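Local coordinates for protein nucleoside-diphosphate sugar epimerase (SulA family) (Corynebacterium glutamicum, PDB 3OH8) that is probably an NAD(P)-dependent epimerase of nucleoside-diphosphate sugars with a Rossmann-type dinucleotide-binding domain, although its substrate remains undefined, at residues V93-D98 / S497-F502; T106-T111 / Q493-S498; G154-V159 / E181-K186; A162-L167 / V174-R179. All coordinates share one frame; numbering follows the deposited sequence.

Interaction 1: residues V93-D98 / S497-F502; sequences VHNFVD and SSILNF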
loop_
_atom_site.group_PDB
_atom_site.type_symbol
_atom_site.label_atom_id
_atom_site.label_comp_id
_atom_site.label_asym_id
_atom_site.label_seq_id
_atom_site.Cartn_x
_atom_site.Cartn_y
_atom_site.Cartn_z
ATOM N N VAL A 93 14.913 12.475 14.179
ATOM C CA VAL A 93 15.855 11.436 14.564
ATOM C C VAL A 93 15.131 10.085 14.695
ATOM O O VAL A 93 14.102 9.986 15.369
ATOM C CB VAL A 93 16.555 11.763 15.908
ATOM C CG1 VAL A 93 17.500 10.631 16.300
ATOM C CG2 VAL A 93 17.310 13.092 15.814
ATOM N N HIS A 94 15.674 9.060 14.041
ATOM C CA HIS A 94 15.123 7.703 14.085
ATOM C C HIS A 94 16.120 6.839 14.844
ATOM O O HIS A 94 17.210 6.574 14.342
ATOM C CB HIS A 94 14.976 7.101 12.677
ATOM C CG HIS A 94 14.264 7.974 11.694
ATOM N ND1 HIS A 94 13.021 7.667 11.176
ATOM C CD2 HIS A 94 14.644 9.130 11.082
ATOM C CE1 HIS A 94 12.660 8.597 10.308
ATOM N NE2 HIS A 94 13.625 9.494 10.237
ATOM N N ASN A 95 15.740 6.394 16.034
ATOM C CA ASN A 95 16.636 5.618 16.898
ATOM C C ASN A 95 16.149 4.180 17.063
ATOM O O ASN A 95 14.960 3.942 17.287
ATOM C CB ASN A 95 16.736 6.283 18.267
ATOM C CG ASN A 95 17.933 5.802 19.069
ATOM O OD1 ASN A 95 17.800 4.991 19.993
ATOM N ND2 ASN A 95 19.105 6.307 18.727
ATOM N N PHE A 96 17.071 3.225 16.964
ATOM C CA PHE A 96 16.735 1.805 17.028
ATOM C C PHE A 96 17.547 1.119 18.127
ATOM O O PHE A 96 18.772 1.074 18.042
ATOM C CB PHE A 96 17.103 1.129 15.708
ATOM C CG PHE A 96 16.406 1.703 14.498
ATOM C CD1 PHE A 96 16.833 2.898 13.934
ATOM C CD2 PHE A 96 15.351 1.024 13.908
ATOM C CE1 PHE A 96 16.211 3.413 12.800
ATOM C CE2 PHE A 96 14.719 1.531 12.785
ATOM C CZ PHE A 96 15.146 2.732 12.231
ATOM N N VAL A 97 16.891 0.570 19.142
ATOM C CA VAL A 97 17.630 -0.243 20.115
ATOM C C VAL A 97 17.098 -1.664 20.212
ATOM O O VAL A 97 15.971 -1.936 19.814
ATOM C CB VAL A 97 17.678 0.389 21.527
ATOM C CG1 VAL A 97 18.488 1.685 21.497
ATOM C CG2 VAL A 97 16.284 0.620 22.072
ATOM N N ASP A 98 17.927 -2.574 20.724
ATOM C CA ASP A 98 17.481 -3.934 20.998
ATOM C C ASP A 98 16.530 -3.912 22.173
ATOM O O ASP A 98 16.719 -3.154 23.129
ATOM C CB ASP A 98 18.666 -4.851 21.286
ATOM C CG ASP A 98 19.558 -5.022 20.088
ATOM O OD1 ASP A 98 19.022 -5.176 18.961
ATOM O OD2 ASP A 98 20.796 -4.985 20.262
ATOM N N SER A 497 15.001 9.186 27.795
ATOM C CA SER A 497 13.832 9.177 28.658
ATOM C C SER A 497 12.681 8.361 28.062
ATOM O O SER A 497 11.986 7.639 28.777
ATOM C CB SER A 497 13.369 10.604 28.949
ATOM O OG SER A 497 12.237 10.582 29.795
ATOM N N SER A 498 12.486 8.473 26.751
ATOM C CA SER A 498 11.410 7.744 26.092
ATOM C C SER A 498 11.657 6.232 26.165
ATOM O O SER A 498 10.725 5.444 26.359
ATOM C CB SER A 498 11.244 8.222 24.638
ATOM O OG SER A 498 10.150 7.559 24.021
ATOM N N ILE A 499 12.919 5.838 26.022
ATOM C CA ILE A 499 13.309 4.437 26.108
ATOM C C ILE A 499 13.048 3.927 27.524
ATOM O O ILE A 499 12.347 2.938 27.722
ATOM C CB ILE A 499 14.793 4.249 25.695
ATOM C CG1 ILE A 499 14.956 4.444 24.180
ATOM C CG2 ILE A 499 15.314 2.872 26.097
ATOM C CD1 ILE A 499 16.420 4.538 23.724
ATOM N N LEU A 500 13.565 4.650 28.513
ATOM C CA LEU A 500 13.352 4.316 29.921
ATOM C C LEU A 500 11.858 4.167 30.259
ATOM O O LEU A 500 11.458 3.239 30.967
ATOM C CB LEU A 500 13.994 5.407 30.791
ATOM C CG LEU A 500 14.891 5.074 31.982
ATOM C CD1 LEU A 500 15.754 3.836 31.745
ATOM C CD2 LEU A 500 15.748 6.304 32.309
ATOM N N ASN A 501 11.035 5.078 29.746
ATOM C CA ASN A 501 9.591 5.018 29.981
ATOM C C ASN A 501 8.991 3.715 29.450
ATOM O O ASN A 501 8.194 3.050 30.117
ATOM C CB ASN A 501 8.890 6.229 29.345
ATOM C CG ASN A 501 7.379 6.179 29.493
ATOM O OD1 ASN A 501 6.844 6.328 30.593
ATOM N ND2 ASN A 501 6.679 5.982 28.376
ATOM N N PHE A 502 9.376 3.348 28.236
ATOM C CA PHE A 502 8.872 2.119 27.637
ATOM C C PHE A 502 9.266 0.929 28.501
ATOM O O PHE A 502 8.453 0.048 28.802
ATOM C CB PHE A 502 9.436 1.926 26.230
ATOM C CG PHE A 502 9.020 0.621 25.602
ATOM C CD1 PHE A 502 7.843 0.534 24.868
ATOM C CD2 PHE A 502 9.780 -0.525 25.785
ATOM C CE1 PHE A 502 7.436 -0.680 24.314
ATOM C CE2 PHE A 502 9.384 -1.749 25.232
ATOM C CZ PHE A 502 8.212 -1.825 24.493
#
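Val-97 and Ile-499 form the apolar part of this contact, reaching for each other tip to tip with CG1 of Val-97 4.2 Å from CD1 of Ile-499. The isoleucine spans the gap by stretching out: CG1 stands anti to the carbonyl carbon (chi1 -72°) and CD1 continues the extended line (chi2 169°), which carries the terminal methyl off the helix and onto the strand. Asn-95, two residues earlier on the same strand face, meets that methyl as well, its side chain crossing the isoleucine at about a right angle. The touch is light. The CA atoms of Val-97 and Ile-499 remain 8.7 Å apart, and only 93 Å² is buried in total. Strand 91-99 belongs to a seven-stranded antiparallel sheet in the order 1-7-6-5-4-3-2, consistent with a helix-grip, START-like fold, and the C-terminal helix 488-511 lies against one face of it. Phe-96 turns its CB away from this helix, and its ring makes edge-to-face contacts with Trp-17 and His-20 of helix 13-21. Polar bonding from the strand goes to other parts of the domain. The backbone of Asn-95 pairs with Thr-106 on the adjoining strand, and Asp-98 OD1 forms a salt bridge with Arg-13 NE.

Interaction 2: residues T106-T111 / Q493-S498; sequences TDSVST and QSILSS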
loop_
_atom_site.group_PDB
_atom_site.type_symbol
_atom_site.label_atom_id
_atom_site.label_comp_id
_atom_site.label_asym_id
_atom_site.label_seq_id
_atom_site.Cartn_x
_atom_site.Cartn_y
_atom_site.Cartn_z
ATOM N N THR A 106 12.657 4.732 18.647
ATOM C CA THR A 106 12.266 6.028 19.168
ATOM C C THR A 106 12.388 7.065 18.068
ATOM O O THR A 106 13.444 7.208 17.448
ATOM C CB THR A 106 13.123 6.456 20.373
ATOM O OG1 THR A 106 13.053 5.449 21.389
ATOM C CG2 THR A 106 12.609 7.800 20.933
ATOM N N ASP A 107 11.292 7.769 17.815
ATOM C CA ASP A 107 11.317 8.893 16.891
ATOM C C ASP A 107 11.330 10.170 17.702
ATOM O O ASP A 107 10.515 10.350 18.607
ATOM C CB ASP A 107 10.077 8.901 16.003
ATOM C CG ASP A 107 10.050 7.739 15.046
ATOM O OD1 ASP A 107 10.830 7.753 14.070
ATOM O OD2 ASP A 107 9.257 6.811 15.288
ATOM N N SER A 108 12.255 11.057 17.369
ATOM C CA SER A 108 12.297 12.363 17.998
ATOM C C SER A 108 12.342 13.416 16.898
ATOM O O SER A 108 13.315 13.506 16.153
ATOM C CB SER A 108 13.524 12.482 18.910
ATOM O OG SER A 108 13.586 13.767 19.503
ATOM N N VAL A 109 11.275 14.195 16.779
ATOM C CA VAL A 109 11.254 15.257 15.783
ATOM C C VAL A 109 11.273 16.633 16.452
ATOM O O VAL A 109 10.468 16.927 17.335
ATOM C CB VAL A 109 10.061 15.129 14.811
ATOM C CG1 VAL A 109 8.758 15.024 15.566
ATOM C CG2 VAL A 109 10.028 16.318 13.856
ATOM N N SER A 110 12.233 17.453 16.052
ATOM C CA SER A 110 12.309 18.826 16.530
ATOM C C SER A 110 11.593 19.701 15.500
ATOM O O SER A 110 11.931 19.676 14.318
ATOM C CB SER A 110 13.769 19.249 16.688
ATOM O OG SER A 110 13.874 20.455 17.418
ATOM N N THR A 111 10.578 20.433 15.948
ATOM C CA THR A 111 9.750 21.260 15.073
ATOM C C THR A 111 8.797 22.093 15.936
ATOM O O THR A 111 8.481 21.714 17.064
ATOM C CB THR A 111 8.953 20.399 14.056
ATOM O OG1 THR A 111 8.193 21.246 13.188
ATOM C CG2 THR A 111 8.007 19.445 14.765
ATOM N N GLN A 493 18.463 13.493 25.616
ATOM C CA GLN A 493 17.752 13.261 26.865
ATOM C C GLN A 493 16.319 12.793 26.615
ATOM O O GLN A 493 15.830 11.883 27.291
ATOM C CB GLN A 493 17.767 14.516 27.747
ATOM C CG GLN A 493 19.153 14.844 28.286
ATOM C CD GLN A 493 19.763 13.669 29.028
ATOM O OE1 GLN A 493 19.196 13.186 30.009
ATOM N NE2 GLN A 493 20.913 13.192 28.553
ATOM N N SER A 494 15.640 13.423 25.656
ATOM C CA SER A 494 14.271 13.028 25.333
ATOM C C SER A 494 14.222 11.575 24.892
ATOM O O SER A 494 13.330 10.821 25.281
ATOM C CB SER A 494 13.671 13.916 24.237
ATOM O OG SER A 494 13.326 15.189 24.750
ATOM N N ILE A 495 15.175 11.191 24.056
ATOM C CA ILE A 495 15.216 9.829 23.533
ATOM C C ILE A 495 15.483 8.826 24.658
ATOM O O ILE A 495 14.744 7.845 24.824
ATOM C CB ILE A 495 16.281 9.709 22.436
ATOM C CG1 ILE A 495 15.830 10.481 21.191
ATOM C CG2 ILE A 495 16.575 8.236 22.116
ATOM C CD1 ILE A 495 16.884 10.598 20.116
ATOM N N LEU A 496 16.526 9.083 25.445
ATOM C CA LEU A 496 16.844 8.208 26.572
ATOM C C LEU A 496 15.645 8.063 27.498
ATOM O O LEU A 496 15.303 6.961 27.931
ATOM C CB LEU A 496 18.051 8.742 27.349
ATOM C CG LEU A 496 19.435 8.375 26.796
ATOM C CD1 LEU A 496 19.492 8.454 25.271
ATOM C CD2 LEU A 496 20.516 9.251 27.427
ATOM N N SER A 497 15.001 9.186 27.795
ATOM C CA SER A 497 13.832 9.177 28.658
ATOM C C SER A 497 12.681 8.361 28.062
ATOM O O SER A 497 11.986 7.639 28.777
ATOM C CB SER A 497 13.369 10.604 28.949
ATOM O OG SER A 497 12.237 10.582 29.795
ATOM N N SER A 498 12.486 8.473 26.751
ATOM C CA SER A 498 11.410 7.744 26.092
ATOM C C SER A 498 11.657 6.232 26.165
ATOM O O SER A 498 10.725 5.444 26.359
ATOM C CB SER A 498 11.244 8.222 24.638
ATOM O OG SER A 498 10.150 7.559 24.021
#
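Ile-495 packs onto Thr-106 and Ser-108, two residues on the same face of strand 102-110, where helix 488-511 lies on the antiparallel sheet of the N-terminal domain. Helix and strand run roughly antiparallel, at 150°, with their short axes 8.8 Å apart. The isoleucine presents its whole branched end: CG1 lies against the CB of Ser-108 at 3.8 Å, with CD1 reaching the same carbon, while the other branch, CG2, meets Thr-106 CG2 at 4.2 Å. Thr-106 divides its labour between methyl and hydroxyl. With chi1 at -56°, CG2 stands opposite the backbone N and is delivered to the helix, whereas OG1 lies beside that N and is hydrogen-bonded to Ser-6 OG on strand 3-9. Ser-108 behaves similarly: its CB meets the helix, while OG (chi1 179°) is hydrogen-bonded to Thr-4 OG1. Hydroxyls buried beneath the helix are thus satisfied by the edge strand. Ser-6 OG is shared, since it also bonds Ser-498 OG. One turn along from Ile-495, Ser-498 closes over the threonine methyl, with its CB and OG both 4.0 Å from Thr-106 CG2.

Interaction 3: residues G154-V159 / E181-K186; sequences GSRGLV and EPKPGK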
loop_
_atom_site.group_PDB
_atom_site.type_symbol
_atom_site.label_atom_id
_atom_site.label_comp_id
_atom_site.label_asym_id
_atom_site.label_seq_id
_atom_site.Cartn_x
_atom_site.Cartn_y
_atom_site.Cartn_z
ATOM N N GLY A 154 1.489 -0.417 -15.022
ATOM C CA GLY A 154 0.695 0.364 -14.095
ATOM C C GLY A 154 1.467 0.665 -12.822
ATOM O O GLY A 154 0.871 0.941 -11.784
ATOM N N SER A 155 2.794 0.625 -12.898
ATOM C CA SER A 155 3.621 0.772 -11.691
ATOM C C SER A 155 3.583 2.195 -11.130
ATOM O O SER A 155 4.048 2.450 -10.021
ATOM C CB SER A 155 5.069 0.369 -11.987
ATOM O OG SER A 155 5.692 1.308 -12.858
ATOM N N ARG A 156 3.046 3.134 -11.897
ATOM C CA ARG A 156 2.975 4.519 -11.428
ATOM C C ARG A 156 1.610 4.902 -10.868
ATOM O O ARG A 156 1.456 5.972 -10.271
ATOM C CB ARG A 156 3.354 5.471 -12.552
ATOM C CG ARG A 156 4.808 5.341 -12.955
ATOM C CD ARG A 156 5.117 6.154 -14.202
ATOM N NE ARG A 156 6.549 6.142 -14.473
ATOM C CZ ARG A 156 7.107 6.653 -15.562
ATOM N NH1 ARG A 156 6.341 7.219 -16.488
ATOM N NH2 ARG A 156 8.428 6.593 -15.722
ATOM N N GLY A 157 0.618 4.044 -11.079
ATOM C CA GLY A 157 -0.732 4.289 -10.580
ATOM C C GLY A 157 -0.809 4.066 -9.079
ATOM O O GLY A 157 0.182 3.679 -8.464
ATOM N N LEU A 158 -1.982 4.302 -8.495
ATOM C CA LEU A 158 -2.210 4.140 -7.053
ATOM C C LEU A 158 -1.700 2.798 -6.503
ATOM O O LEU A 158 -0.888 2.743 -5.580
ATOM C CB LEU A 158 -3.717 4.248 -6.770
ATOM C CG LEU A 158 -4.231 5.090 -5.591
ATOM C CD1 LEU A 158 -5.616 4.602 -5.111
ATOM C CD2 LEU A 158 -3.251 5.081 -4.459
ATOM N N VAL A 159 -2.183 1.709 -7.079
ATOM C CA VAL A 159 -1.878 0.394 -6.553
ATOM C C VAL A 159 -0.464 -0.020 -6.958
ATOM O O VAL A 159 0.300 -0.561 -6.147
ATOM C CB VAL A 159 -2.929 -0.626 -7.050
ATOM C CG1 VAL A 159 -2.543 -2.049 -6.647
ATOM C CG2 VAL A 159 -4.301 -0.251 -6.500
ATOM N N GLU A 181 8.187 8.508 -20.737
ATOM C CA GLU A 181 9.216 9.028 -19.850
ATOM C C GLU A 181 9.870 7.930 -19.022
ATOM O O GLU A 181 9.902 8.016 -17.798
ATOM C CB GLU A 181 8.602 10.090 -18.933
ATOM C CG GLU A 181 7.858 11.167 -19.730
ATOM C CD GLU A 181 7.156 12.184 -18.856
ATOM O OE1 GLU A 181 7.311 13.394 -19.121
ATOM O OE2 GLU A 181 6.456 11.775 -17.906
ATOM N N PRO A 182 10.389 6.885 -19.684
ATOM C CA PRO A 182 11.062 5.822 -18.924
ATOM C C PRO A 182 12.369 6.298 -18.291
ATOM O O PRO A 182 13.161 6.984 -18.937
ATOM C CB PRO A 182 11.371 4.771 -19.995
ATOM C CG PRO A 182 11.402 5.548 -21.289
ATOM C CD PRO A 182 10.322 6.572 -21.125
ATOM N N LYS A 183 12.591 5.938 -17.036
ATOM C CA LYS A 183 13.852 6.235 -16.378
ATOM C C LYS A 183 14.814 5.055 -16.562
ATOM O O LYS A 183 14.393 3.960 -16.944
ATOM C CB LYS A 183 13.602 6.534 -14.903
ATOM C CG LYS A 183 12.620 7.682 -14.694
ATOM C CD LYS A 183 12.324 7.909 -13.221
ATOM C CE LYS A 183 11.324 9.047 -13.030
ATOM N NZ LYS A 183 11.082 9.343 -11.586
ATOM N N PRO A 184 16.112 5.271 -16.306
ATOM C CA PRO A 184 17.078 4.183 -16.496
ATOM C C PRO A 184 16.637 2.951 -15.711
ATOM O O PRO A 184 16.185 3.099 -14.580
ATOM C CB PRO A 184 18.367 4.758 -15.899
ATOM C CG PRO A 184 18.216 6.240 -16.044
ATOM C CD PRO A 184 16.754 6.539 -15.917
ATOM N N GLY A 185 16.754 1.766 -16.304
ATOM C CA GLY A 185 16.304 0.548 -15.651
ATOM C C GLY A 185 14.814 0.289 -15.852
ATOM O O GLY A 185 14.330 -0.807 -15.562
ATOM N N LYS A 186 14.081 1.301 -16.320
ATOM C CA LYS A 186 12.679 1.101 -16.707
ATOM C C LYS A 186 12.601 0.738 -18.186
ATOM O O LYS A 186 13.550 0.990 -18.941
ATOM C CB LYS A 186 11.842 2.358 -16.450
ATOM C CG LYS A 186 11.825 2.823 -15.000
ATOM C CD LYS A 186 10.841 3.994 -14.807
ATOM C CE LYS A 186 10.562 4.116 -13.305
ATOM N NZ LYS A 186 9.543 5.172 -12.941
#
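Arg-156 reaches out of the loop 154-159 to hold the loop 181-186, and the link depends on its full length. From CB, the chain sets off with CG anti to the carbonyl carbon (chi1 -67°) and then runs extended as far as NE, passing alongside Val-178 of strand 173-178. At NE it first meets Lys-186, whose NZ lies 3.5 Å away. CZ follows, 3.8 Å from Glu-181 O. The guanidinium then divides between two carbonyls: NH1 is hydrogen-bonded to Lys-180 O, and NH2 gives a nearly straight bond to Glu-181 O, 2.9 Å long with an N-H...O angle of 165°. That oxygen lies close to the guanidinium plane, yet NH2 approaches it from above the carbonyl plane, 46° out of it. Lys-186 NZ lies at the guanidinium edge, 3.3 Å from NH2, with the lysine CD 3.7 Å from that nitrogen, as the long chains pass at a slant. The sequence around Arg-156 carries the GxxGxxG pattern of a Rossmann glycine-rich loop, with Gly-154 and Gly-157 closing a type I turn before helix 158-169. The facing loop follows the second strand of the fold, the region that in relatives often recognises the adenosine ribose. Two carbonyl bonds fix the rotation of the guanidinium, and its two N-H donors lie beside an ammonium that cannot accept from them while protonated. Such a pairing may lower the proton affinity of Lys-186, and it is consistent with a basic patch suited to an anion such as a cofactor phosphate.

Interaction 4: residues A162-L167 / V174-R179; sequences ALTAQL and VIQLVR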
loop_
_atom_site.group_PDB
_atom_site.type_symbol
_atom_site.label_atom_id
_atom_site.label_comp_id
_atom_site.label_asym_id
_atom_site.label_seq_id
_atom_site.Cartn_x
_atom_site.Cartn_y
_atom_site.Cartn_z
ATOM N N ALA A 162 2.306 1.545 -4.820
ATOM C CA ALA A 162 2.392 0.930 -3.494
ATOM C C ALA A 162 2.982 -0.482 -3.555
ATOM O O ALA A 162 3.832 -0.865 -2.725
ATOM C CB ALA A 162 1.044 0.933 -2.823
ATOM N N LEU A 163 2.543 -1.261 -4.536
ATOM C CA LEU A 163 3.055 -2.611 -4.724
ATOM C C LEU A 163 4.557 -2.605 -5.041
ATOM O O LEU A 163 5.314 -3.399 -4.490
ATOM C CB LEU A 163 2.289 -3.335 -5.838
ATOM C CG LEU A 163 2.798 -4.734 -6.188
ATOM C CD1 LEU A 163 2.745 -5.652 -4.966
ATOM C CD2 LEU A 163 1.990 -5.326 -7.361
ATOM N N THR A 164 4.974 -1.712 -5.937
ATOM C CA THR A 164 6.377 -1.581 -6.300
ATOM C C THR A 164 7.251 -1.309 -5.073
ATOM O O THR A 164 8.275 -1.970 -4.863
ATOM C CB THR A 164 6.575 -0.463 -7.366
ATOM O OG1 THR A 164 5.977 -0.865 -8.612
ATOM C CG2 THR A 164 8.053 -0.187 -7.589
ATOM N N ALA A 165 6.835 -0.346 -4.258
ATOM C CA ALA A 165 7.554 -0.031 -3.030
ATOM C C ALA A 165 7.601 -1.212 -2.074
ATOM O O ALA A 165 8.606 -1.416 -1.408
ATOM C CB ALA A 165 6.940 1.169 -2.334
ATOM N N GLN A 166 6.510 -1.968 -1.978
ATOM C CA GLN A 166 6.470 -3.098 -1.054
ATOM C C GLN A 166 7.435 -4.191 -1.506
ATOM O O GLN A 166 8.202 -4.714 -0.710
ATOM C CB GLN A 166 5.044 -3.661 -0.957
ATOM C CG GLN A 166 4.797 -4.549 0.259
ATOM C CD GLN A 166 3.349 -5.025 0.311
ATOM O OE1 GLN A 166 2.540 -4.659 -0.544
ATOM N NE2 GLN A 166 3.023 -5.849 1.302
ATOM N N LEU A 167 7.378 -4.540 -2.791
ATOM C CA LEU A 167 8.307 -5.510 -3.381
ATOM C C LEU A 167 9.761 -5.125 -3.114
ATOM O O LEU A 167 10.587 -5.953 -2.712
ATOM C CB LEU A 167 8.106 -5.578 -4.892
ATOM C CG LEU A 167 7.352 -6.739 -5.548
ATOM C CD1 LEU A 167 6.725 -7.694 -4.572
ATOM C CD2 LEU A 167 6.331 -6.215 -6.542
ATOM N N VAL A 174 12.081 -4.923 -9.186
ATOM C CA VAL A 174 10.949 -4.549 -10.024
ATOM C C VAL A 174 11.447 -3.969 -11.343
ATOM O O VAL A 174 12.302 -3.086 -11.352
ATOM C CB VAL A 174 10.040 -3.513 -9.323
ATOM C CG1 VAL A 174 8.916 -3.055 -10.257
ATOM C CG2 VAL A 174 9.454 -4.104 -8.062
ATOM N N ILE A 175 10.940 -4.493 -12.452
ATOM C CA ILE A 175 11.150 -3.861 -13.741
ATOM C C ILE A 175 9.866 -3.146 -14.126
ATOM O O ILE A 175 8.857 -3.780 -14.423
ATOM C CB ILE A 175 11.496 -4.867 -14.841
ATOM C CG1 ILE A 175 12.746 -5.667 -14.463
ATOM C CG2 ILE A 175 11.711 -4.125 -16.155
ATOM C CD1 ILE A 175 13.017 -6.846 -15.398
ATOM N N GLN A 176 9.903 -1.821 -14.104
ATOM C CA GLN A 176 8.714 -1.044 -14.393
ATOM C C GLN A 176 8.533 -0.906 -15.902
ATOM O O GLN A 176 9.438 -0.430 -16.609
ATOM C CB GLN A 176 8.791 0.324 -13.714
ATOM C CG GLN A 176 8.770 0.247 -12.190
ATOM C CD GLN A 176 8.988 1.592 -11.524
ATOM O OE1 GLN A 176 9.975 1.787 -10.812
ATOM N NE2 GLN A 176 8.070 2.527 -11.748
ATOM N N LEU A 177 7.383 -1.365 -16.389
ATOM C CA LEU A 177 7.038 -1.220 -17.806
ATOM C C LEU A 177 6.181 0.018 -17.945
ATOM O O LEU A 177 5.027 0.019 -17.535
ATOM C CB LEU A 177 6.275 -2.453 -18.315
ATOM C CG LEU A 177 6.934 -3.784 -17.911
ATOM C CD1 LEU A 177 6.129 -5.016 -18.357
ATOM C CD2 LEU A 177 8.376 -3.860 -18.415
ATOM N N VAL A 178 6.745 1.083 -18.511
ATOM C CA VAL A 178 6.062 2.375 -18.479
ATOM C C VAL A 178 5.647 2.885 -19.849
ATOM O O VAL A 178 6.256 2.556 -20.871
ATOM C CB VAL A 178 6.914 3.450 -17.746
ATOM C CG1 VAL A 178 7.201 2.998 -16.315
ATOM C CG2 VAL A 178 8.214 3.691 -18.499
ATOM N N ARG A 179 4.603 3.698 -19.871
ATOM C CA ARG A 179 4.054 4.131 -21.148
ATOM C C ARG A 179 4.689 5.411 -21.673
ATOM O O ARG A 179 4.479 5.785 -22.821
ATOM C CB ARG A 179 2.538 4.238 -21.063
ATOM C CG ARG A 179 1.887 2.889 -20.797
ATOM C CD ARG A 179 0.391 2.983 -20.785
ATOM N NE ARG A 179 -0.065 4.131 -20.013
ATOM C CZ ARG A 179 -1.042 4.942 -20.404
ATOM N NH1 ARG A 179 -1.662 4.720 -21.558
ATOM N NH2 ARG A 179 -1.396 5.974 -19.647
#
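Thr-164 and Val-174 are the points of nearest backbone approach, their CA atoms 6.6 Å apart, where a helix and a strand run almost antiparallel at 159° with short axes 9.7 Å apart. This is the return limb of the first beta-alpha-beta unit of the Rossmann fold: strand 149-153, helix 158-169 and then strand 173-178, which lies parallel to the first strand. Val-174 is the centre of the contact, a valine whose two methyls are shared between successive turns on one face of the helix. CG1, anti to the backbone N (chi1 176°), goes to Thr-164, lying 4.0 Å from its CG2 as the two side chains meet at an angle. OG1 of the threonine lies just as near that valine methyl while hydrogen-bonded to Gly-160 O one turn earlier. The threonine methyl is also approached by the end of Gln-176, which comes closer to the helix than the direction of its CB would suggest. Ile-152 of the neighbouring strand 149-153 touches Thr-164, Leu-167 and Val-174 and so completes the hydrophobic layer between helix and sheet. Helix 342-354 covers another flank, with Tyr-350 against Leu-167. The second methyl of Val-174 settles under the next turn of the helix. The side chains of Leu-167 and Val-174 cross at roughly a right angle, and CG2 of Val-174 sits 3.7 Å from Leu-167 CB, 4.1 Å from Leu-167 CD2 and 4.0 Å from the carbonyl O of Thr-164.

In the fold
The four contacts form two pairs in separate parts of the molecule. Interactions 1 and 2, with centres 8 Å apart, share helix 488-511 and lie on adjacent strands of the N-terminal antiparallel sheet, joined directly by backbone bonds. Interactions 3 and 4 have centres 6 Å apart, share helix 158-169 and belong to the Rossmann-type domain, where Arg-156 NE packs 3.7 Å from Val-178 CG1. Between the pairs, centres are 34 to 37 Å apart and nothing touches. Along the chain, interaction 4 falls within the span of interaction 3, and both fall within the long spans of interactions 1 and 2. The C-terminal helix therefore returns past the whole Rossmann-type domain to complete the N-terminal one.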